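Long-range contact in beta-agarase (Persicobacter, PDB 6AII), which probably hydrolyses the beta-1,4 linkages of agarose as a glycoside hydrolase family 16 enzyme, releasing neoagarobiose: residues Ser217-His228 / Tyr232-Gly243. Numbering follows the deposited sequence.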
loop_
_atom_site.group_PDB
_atom_site.type_symbol
_atom_site.label_atom_id
_atom_site.label_comp_id
_atom_site.label_asym_id
_atom_site.label_seq_id
_atom_site.Cartn_x
_atom_site.Cartn_y
_atom_site.Cartn_z
ATOM N N SER A 217 11.798 4.033 2.547
ATOM C CA SER A 217 11.140 4.902 1.594
ATOM C C SER A 217 9.980 5.587 2.312
ATOM O O SER A 217 9.308 4.940 3.124
ATOM C CB SER A 217 10.596 4.098 0.439
ATOM O OG SER A 217 11.597 3.331 -0.167
ATOM N N THR A 218 9.636 6.785 1.923
ATOM C CA THR A 218 8.370 7.390 2.287
ATOM C C THR A 218 7.427 7.410 1.094
ATOM O O THR A 218 7.833 7.670 -0.036
ATOM C CB THR A 218 8.472 8.795 2.902
ATOM O OG1 THR A 218 9.002 9.728 1.955
ATOM C CG2 THR A 218 9.308 8.755 4.146
ATOM N N ILE A 219 6.198 6.974 1.266
ATOM C CA ILE A 219 5.194 7.023 0.215
ATOM C C ILE A 219 3.923 7.602 0.823
ATOM O O ILE A 219 3.473 7.173 1.888
ATOM C CB ILE A 219 4.934 5.629 -0.421
ATOM C CG1 ILE A 219 6.249 4.927 -0.674
ATOM C CG2 ILE A 219 4.156 5.806 -1.698
ATOM C CD1 ILE A 219 6.209 3.459 -0.665
ATOM N N GLY A 220 3.392 8.588 0.122
ATOM C CA GLY A 220 2.186 9.230 0.618
ATOM C C GLY A 220 1.260 9.713 -0.466
ATOM O O GLY A 220 1.654 9.839 -1.645
ATOM N N VAL A 221 0.016 9.984 -0.048
ATOM C CA VAL A 221 -1.002 10.512 -0.991
ATOM C C VAL A 221 -1.686 11.709 -0.344
ATOM O O VAL A 221 -1.971 11.641 0.843
ATOM C CB VAL A 221 -2.015 9.440 -1.393
ATOM C CG1 VAL A 221 -2.897 9.008 -0.238
ATOM C CG2 VAL A 221 -2.907 9.890 -2.532
ATOM N N TYR A 222 -1.932 12.734 -1.161
ATOM C CA TYR A 222 -2.821 13.811 -0.784
ATOM C C TYR A 222 -4.138 13.546 -1.514
ATOM O O TYR A 222 -4.229 13.696 -2.723
ATOM C CB TYR A 222 -2.234 15.180 -1.144
ATOM C CG TYR A 222 -3.070 16.400 -0.781
ATOM C CD1 TYR A 222 -4.001 16.328 0.249
ATOM C CD2 TYR A 222 -2.862 17.604 -1.432
ATOM C CE1 TYR A 222 -4.736 17.455 0.603
ATOM C CE2 TYR A 222 -3.570 18.742 -1.053
ATOM C CZ TYR A 222 -4.507 18.647 -0.053
ATOM O OH TYR A 222 -5.260 19.719 0.390
ATOM N N TRP A 223 -5.132 13.142 -0.744
ATOM C CA TRP A 223 -6.468 13.015 -1.229
ATOM C C TRP A 223 -7.175 14.367 -0.972
ATOM O O TRP A 223 -7.640 14.592 0.133
ATOM C CB TRP A 223 -7.163 11.853 -0.540
ATOM C CG TRP A 223 -8.607 11.595 -0.861
ATOM C CD1 TRP A 223 -9.368 12.110 -1.879
ATOM C CD2 TRP A 223 -9.479 10.782 -0.050
ATOM N NE1 TRP A 223 -10.641 11.575 -1.781
ATOM C CE2 TRP A 223 -10.746 10.813 -0.657
ATOM C CE3 TRP A 223 -9.266 9.978 1.096
ATOM C CZ2 TRP A 223 -11.825 10.080 -0.117
ATOM C CZ3 TRP A 223 -10.334 9.275 1.621
ATOM C CH2 TRP A 223 -11.589 9.320 0.996
ATOM N N LYS A 224 -7.083 15.213 -1.950
ATOM C CA LYS A 224 -7.359 16.645 -1.778
ATOM C C LYS A 224 -8.883 16.909 -1.843
ATOM O O LYS A 224 -9.470 17.630 -0.986
ATOM C CB LYS A 224 -6.638 17.456 -2.835
ATOM C CG LYS A 224 -6.990 18.926 -2.795
ATOM C CD LYS A 224 -6.127 19.721 -3.762
ATOM C CE LYS A 224 -6.427 21.201 -3.808
ATOM N NZ LYS A 224 -5.421 21.832 -4.694
ATOM N N ASP A 225 -9.519 16.265 -2.807
ATOM C CA ASP A 225 -10.958 16.406 -3.031
ATOM C C ASP A 225 -11.393 15.175 -3.813
ATOM O O ASP A 225 -10.555 14.312 -4.160
ATOM C CB ASP A 225 -11.302 17.752 -3.704
ATOM C CG ASP A 225 -10.820 17.963 -5.122
ATOM O OD1 ASP A 225 -11.137 17.134 -5.991
ATOM O OD2 ASP A 225 -10.091 18.943 -5.346
ATOM N N PRO A 226 -12.702 15.021 -4.048
ATOM C CA PRO A 226 -13.160 13.795 -4.629
ATOM C C PRO A 226 -12.641 13.545 -6.052
ATOM O O PRO A 226 -12.774 12.407 -6.485
ATOM C CB PRO A 226 -14.710 13.889 -4.598
ATOM C CG PRO A 226 -14.925 14.820 -3.418
ATOM C CD PRO A 226 -13.848 15.851 -3.586
ATOM N N ASN A 227 -12.103 14.543 -6.723
ATOM C CA ASN A 227 -11.561 14.358 -8.052
ATOM C C ASN A 227 -10.076 14.765 -8.102
ATOM O O ASN A 227 -9.608 15.239 -9.133
ATOM C CB ASN A 227 -12.373 15.153 -9.090
ATOM C CG ASN A 227 -13.727 14.492 -9.282
ATOM O OD1 ASN A 227 -13.824 13.462 -9.948
ATOM N ND2 ASN A 227 -14.735 15.012 -8.584
ATOM N N HIS A 228 -9.321 14.571 -7.020
ATOM C CA HIS A 228 -7.926 15.071 -6.998
ATOM C C HIS A 228 -7.083 14.212 -6.043
ATOM O O HIS A 228 -7.266 14.289 -4.802
ATOM C CB HIS A 228 -7.867 16.556 -6.658
ATOM C CG HIS A 228 -6.505 17.149 -6.900
ATOM N ND1 HIS A 228 -6.212 17.948 -7.971
ATOM C CD2 HIS A 228 -5.354 17.087 -6.190
ATOM C CE1 HIS A 228 -4.951 18.369 -7.923
ATOM N NE2 HIS A 228 -4.404 17.846 -6.821
ATOM N N TYR A 232 3.427 11.152 -3.584
ATOM C CA TYR A 232 4.719 11.616 -3.201
ATOM C C TYR A 232 5.565 10.419 -2.790
ATOM O O TYR A 232 5.151 9.598 -1.972
ATOM C CB TYR A 232 4.609 12.550 -1.984
ATOM C CG TYR A 232 3.862 13.806 -2.342
ATOM C CD1 TYR A 232 2.467 13.845 -2.370
ATOM C CD2 TYR A 232 4.550 14.925 -2.710
ATOM C CE1 TYR A 232 1.788 14.995 -2.781
ATOM C CE2 TYR A 232 3.892 16.069 -3.136
ATOM C CZ TYR A 232 2.519 16.095 -3.188
ATOM O OH TYR A 232 1.924 17.271 -3.581
ATOM N N ILE A 233 6.792 10.309 -3.346
ATOM C CA ILE A 233 7.738 9.282 -2.993
ATOM C C ILE A 233 8.996 9.985 -2.474
ATOM O O ILE A 233 9.594 10.840 -3.170
ATOM C CB ILE A 233 8.031 8.341 -4.189
ATOM C CG1 ILE A 233 6.767 7.562 -4.551
ATOM C CG2 ILE A 233 9.191 7.420 -3.844
ATOM C CD1 ILE A 233 6.874 6.724 -5.794
ATOM N N ASN A 234 9.438 9.627 -1.252
ATOM C CA ASN A 234 10.622 10.177 -0.681
ATOM C C ASN A 234 10.588 11.698 -0.659
ATOM O O ASN A 234 11.593 12.374 -0.852
ATOM C CB ASN A 234 11.880 9.603 -1.302
ATOM C CG ASN A 234 12.083 8.150 -0.967
ATOM O OD1 ASN A 234 11.565 7.648 0.034
ATOM N ND2 ASN A 234 12.859 7.460 -1.816
ATOM N N GLY A 235 9.413 12.229 -0.379
ATOM C CA GLY A 235 9.236 13.652 -0.190
ATOM C C GLY A 235 9.070 14.439 -1.478
ATOM O O GLY A 235 9.036 15.656 -1.420
ATOM N N LYS A 236 9.081 13.791 -2.646
ATOM C CA LYS A 236 9.016 14.434 -3.920
ATOM C C LYS A 236 7.720 14.053 -4.617
ATOM O O LYS A 236 7.317 12.903 -4.691
ATOM C CB LYS A 236 10.233 14.089 -4.797
ATOM C CG LYS A 236 11.513 14.650 -4.178
ATOM C CD LYS A 236 12.794 14.324 -4.919
ATOM C CE LYS A 236 13.149 12.845 -4.883
ATOM N NZ LYS A 236 13.674 12.423 -3.555
ATOM N N TRP A 237 7.107 15.068 -5.190
ATOM C CA TRP A 237 5.914 14.844 -6.039
ATOM C C TRP A 237 6.223 13.909 -7.208
ATOM O O TRP A 237 7.267 14.092 -7.868
ATOM C CB TRP A 237 5.344 16.171 -6.556
ATOM C CG TRP A 237 4.223 15.993 -7.543
ATOM C CD1 TRP A 237 2.910 15.785 -7.239
ATOM C CD2 TRP A 237 4.298 15.845 -8.978
ATOM N NE1 TRP A 237 2.155 15.623 -8.366
ATOM C CE2 TRP A 237 2.983 15.665 -9.454
ATOM C CE3 TRP A 237 5.337 15.911 -9.915
ATOM C CZ2 TRP A 237 2.700 15.472 -10.814
ATOM C CZ3 TRP A 237 5.057 15.741 -11.244
ATOM C CH2 TRP A 237 3.760 15.535 -11.677
ATOM N N VAL A 238 5.380 12.914 -7.484
ATOM C CA VAL A 238 5.556 12.081 -8.676
ATOM C C VAL A 238 4.303 12.016 -9.550
ATOM O O VAL A 238 4.462 11.611 -10.739
ATOM C CB VAL A 238 6.068 10.665 -8.332
ATOM C CG1 VAL A 238 7.444 10.725 -7.674
ATOM C CG2 VAL A 238 5.039 9.913 -7.495
ATOM N N ARG A 239 3.075 12.306 -9.059
ATOM C CA ARG A 239 1.926 12.004 -9.909
ATOM C C ARG A 239 0.726 12.757 -9.359
ATOM O O ARG A 239 0.551 12.828 -8.111
ATOM C CB ARG A 239 1.590 10.509 -9.840
ATOM C CG ARG A 239 0.395 10.028 -10.664
ATOM C CD ARG A 239 0.399 8.508 -10.726
ATOM N NE ARG A 239 -0.624 8.035 -11.656
ATOM C CZ ARG A 239 -0.561 8.073 -12.986
ATOM N NH1 ARG A 239 0.564 8.422 -13.599
ATOM N NH2 ARG A 239 -1.631 7.675 -13.674
ATOM N N THR A 240 -0.084 13.293 -10.255
ATOM C CA THR A 240 -1.387 13.922 -9.877
ATOM C C THR A 240 -2.452 13.392 -10.842
ATOM O O THR A 240 -2.203 13.303 -12.058
ATOM C CB THR A 240 -1.346 15.439 -10.034
ATOM O OG1 THR A 240 -0.506 15.935 -8.983
ATOM C CG2 THR A 240 -2.725 16.063 -9.903
ATOM N N LEU A 241 -3.610 13.046 -10.320
ATOM C CA LEU A 241 -4.837 12.851 -11.130
ATOM C C LEU A 241 -5.821 13.948 -10.666
ATOM O O LEU A 241 -6.034 14.087 -9.490
ATOM C CB LEU A 241 -5.451 11.485 -10.857
ATOM C CG LEU A 241 -4.922 10.313 -11.689
ATOM C CD1 LEU A 241 -3.476 10.066 -11.396
ATOM C CD2 LEU A 241 -5.715 9.023 -11.499
ATOM N N SER A 242 -6.352 14.690 -11.639
ATOM C CA SER A 242 -7.213 15.855 -11.309
ATOM C C SER A 242 -8.312 15.985 -12.364
ATOM O O SER A 242 -8.037 16.493 -13.452
ATOM C CB SER A 242 -6.420 17.118 -11.236
ATOM O OG SER A 242 -7.207 18.094 -10.539
ATOM N N GLY A 243 -9.497 15.489 -12.049
ATOM C CA GLY A 243 -10.630 15.545 -13.056
ATOM C C GLY A 243 -10.344 14.725 -14.296
ATOM O O GLY A 243 -10.203 13.507 -14.201
HETATM O O HOH W 1 13.860 4.730 -0.862
HETATM O O HOH W 2 6.776 10.855 0.408
#
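The imidazole of His-228 carries Leu-241 O on one face, offset toward the rim and 3.9 Å above the ring plane, and Lys-224 CD on the opposite face; Ser-242 OG arrives at the edge, near that plane. The ring of Tyr-232 has Gly-220 O at its edge, while Tyr-222 CB approaches obliquely, 4.3 Å from Tyr-232 CE1. Both rings belong to an antiparallel meander in one sheet of the beta-sandwich (jelly-roll) fold of family GH16: strands 217-225, 228-233 and 236-242 follow one another, so the contact samples both ends of the middle strand. At one end Gly-220 and Tyr-232 form a hydrogen-bonded pair, N to O at 2.9 Å each way, followed by the non-hydrogen-bonded pair Ile-219 and Ile-233. Asn-234, the first corner of the type I' turn from Ile-233 to Lys-236, still lies beside strand 217-225; its OD1 accepts from Thr-218 N (2.8 Å, C=O...N 162°) and its own backbone N donates to Thr-218 O.

At the other end, chi1 of -168° sets the His-228 ring on the side of Ser-242, and chi2 of 104° turns ND1 to Ser-242 OG at 2.8 Å, either atom being a possible donor. NE2 bonds to Glu-230, which also receives Tyr-232 OH, and both ring nitrogens are thereby engaged. A leucine in place of His-228 would probably leave Ser-242 OG and Glu-230 each short of a polar mate. Beyond the ring, Gly-243 N donates to Asn-227 O at 2.9 Å.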